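Local coordinates for protein 2-c-methyl-d-erythritol 2,4-cyclodiphosphate synthase (Plasmodium falciparum, PDB 4C81) that probably converts CDP-methylerythritol 2-phosphate to 2-C-methyl-D-erythritol 2,4-cyclodiphosphate with release of CMP, a step of isoprenoid precursor synthesis, at residues K42-L46 against V54-H59. The protein carries 1 engineered substitution. Numbering follows the deposited sequence.
Sequences KTLTL and VLVLSH
Thr43 and Leu55 form a single antiparallel, non-hydrogen-bonded bridge where strands 43-46 and 54-57 cross at 91°. Two backbone bonds flank it: Val56 N gives to Lys42 O at 2.7 Å, and Leu44 N gives to Val54 O at 3.0 Å. The second is straight at its hydrogen (174°), although the donor is tilted from the carbonyl plane. Leu44 takes part in both apolar side-chain contacts. With CG anti to the backbone N (chi1 174°), its branched end reaches both valines. CD2 lies alongside Val54 CG1 at 3.9 Å, with both side chains pointing the same way. CD1 meets Val56 CB at 4.0 Å, and there the side chains cross at about a right angle. On the Thr43 side, a water accepts from Thr43 OG1 and donates to Val54 O. Val54 O therefore accepts from both Leu44 N and the water. Lys42 bends at chi3 and chi4, which turns NZ toward Ser60, whose O it hydrogen-bonds. Strand 54-57 also pairs with strand 9-21, and Val56 and Ser58 touch the zinc ligand His17. The bonds join the 43-51 hairpin to the outermost strand of this chain's main sheet; just beyond that strand, Ser58 comes near the bound CDP and zinc.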
loop_
_atom_site.group_PDB
_atom_site.type_symbol
_atom_site.label_atom_id
_atom_site.label_comp_id
_atom_site.label_asym_id
_atom_site.label_seq_id
_atom_site.Cartn_x
_atom_site.Cartn_y
_atom_site.Cartn_z
ATOM N N LYS A 42 -22.537 -17.476 1.488
ATOM C CA LYS A 42 -21.517 -18.473 1.185
ATOM C C LYS A 42 -20.395 -18.423 2.223
ATOM O O LYS A 42 -20.074 -17.357 2.744
ATOM C CB LYS A 42 -20.943 -18.234 -0.215
ATOM C CG LYS A 42 -20.177 -19.421 -0.793
ATOM C CD LYS A 42 -19.286 -19.025 -1.968
ATOM C CE LYS A 42 -20.083 -18.508 -3.160
ATOM N NZ LYS A 42 -20.415 -17.060 -3.045
ATOM N N THR A 43 -19.802 -19.580 2.511
ATOM C CA THR A 43 -18.674 -19.669 3.442
ATOM C C THR A 43 -17.427 -18.983 2.867
ATOM O O THR A 43 -17.068 -19.208 1.712
ATOM C CB THR A 43 -18.340 -21.147 3.794
ATOM O OG1 THR A 43 -17.224 -21.195 4.693
ATOM C CG2 THR A 43 -18.011 -21.957 2.542
ATOM N N LEU A 44 -16.779 -18.149 3.681
ATOM C CA LEU A 44 -15.561 -17.436 3.268
ATOM C C LEU A 44 -14.396 -18.388 2.994
ATOM O O LEU A 44 -14.166 -19.340 3.742
ATOM C CB LEU A 44 -15.136 -16.422 4.345
ATOM C CG LEU A 44 -13.797 -15.691 4.144
ATOM C CD1 LEU A 44 -13.861 -14.762 2.941
ATOM C CD2 LEU A 44 -13.413 -14.921 5.401
ATOM N N THR A 45 -13.669 -18.112 1.915
ATOM C CA THR A 45 -12.401 -18.766 1.621
ATOM C C THR A 45 -11.325 -17.689 1.626
ATOM O O THR A 45 -11.517 -16.617 1.051
ATOM C CB THR A 45 -12.420 -19.447 0.241
ATOM O OG1 THR A 45 -13.535 -20.343 0.165
ATOM C CG2 THR A 45 -11.126 -20.219 0.001
ATOM N N LEU A 46 -10.206 -17.976 2.281
ATOM C CA LEU A 46 -9.128 -17.005 2.452
ATOM C C LEU A 46 -7.782 -17.686 2.192
ATOM O O LEU A 46 -7.360 -18.567 2.948
ATOM C CB LEU A 46 -9.197 -16.410 3.864
ATOM C CG LEU A 46 -8.494 -15.083 4.147
ATOM C CD1 LEU A 46 -9.006 -13.976 3.236
ATOM C CD2 LEU A 46 -8.691 -14.700 5.605
ATOM N N VAL A 54 -17.280 -17.756 9.277
ATOM C CA VAL A 54 -17.516 -16.478 8.594
ATOM C C VAL A 54 -18.161 -16.699 7.225
ATOM O O VAL A 54 -17.716 -17.547 6.449
ATOM C CB VAL A 54 -16.203 -15.685 8.393
ATOM C CG1 VAL A 54 -16.500 -14.320 7.786
ATOM C CG2 VAL A 54 -15.452 -15.532 9.714
ATOM N N LEU A 55 -19.219 -15.942 6.948
ATOM C CA LEU A 55 -19.857 -15.944 5.640
ATOM C C LEU A 55 -19.354 -14.746 4.851
ATOM O O LEU A 55 -19.046 -13.706 5.433
ATOM C CB LEU A 55 -21.378 -15.860 5.775
ATOM C CG LEU A 55 -22.078 -17.040 6.451
ATOM C CD1 LEU A 55 -23.572 -16.774 6.530
ATOM C CD2 LEU A 55 -21.801 -18.340 5.711
ATOM N N VAL A 56 -19.272 -14.900 3.533
ATOM C CA VAL A 56 -18.904 -13.800 2.651
ATOM C C VAL A 56 -20.091 -13.507 1.732
ATOM O O VAL A 56 -20.682 -14.424 1.154
ATOM C CB VAL A 56 -17.615 -14.116 1.849
ATOM C CG1 VAL A 56 -17.862 -15.195 0.800
ATOM C CG2 VAL A 56 -17.056 -12.843 1.209
ATOM N N LEU A 57 -20.459 -12.231 1.639
ATOM C CA LEU A 57 -21.589 -11.802 0.818
ATOM C C LEU A 57 -21.053 -11.280 -0.510
ATOM O O LEU A 57 -20.807 -10.081 -0.663
ATOM C CB LEU A 57 -22.410 -10.731 1.544
ATOM C CG LEU A 57 -22.891 -11.088 2.956
ATOM C CD1 LEU A 57 -23.654 -9.924 3.570
ATOM C CD2 LEU A 57 -23.747 -12.347 2.955
ATOM N N SER A 58 -20.856 -12.201 -1.453
ATOM C CA SER A 58 -20.280 -11.882 -2.759
ATOM C C SER A 58 -20.771 -12.859 -3.822
ATOM O O SER A 58 -21.180 -13.978 -3.505
ATOM C CB SER A 58 -18.752 -11.948 -2.697
ATOM O OG SER A 58 -18.242 -11.271 -1.561
ATOM N N HIS A 59 -20.718 -12.434 -5.084
ATOM C CA HIS A 59 -21.008 -13.323 -6.209
ATOM C C HIS A 59 -19.852 -14.308 -6.391
ATOM O O HIS A 59 -20.055 -15.443 -6.826
ATOM C CB HIS A 59 -21.225 -12.527 -7.501
ATOM C CG HIS A 59 -22.475 -11.701 -7.500
ATOM N ND1 HIS A 59 -23.726 -12.245 -7.299
ATOM C CD2 HIS A 59 -22.667 -10.376 -7.693
ATOM C CE1 HIS A 59 -24.634 -11.287 -7.358
ATOM N NE2 HIS A 59 -24.018 -10.143 -7.596
HETATM O O HOH W 1 -19.206 -20.385 6.842
#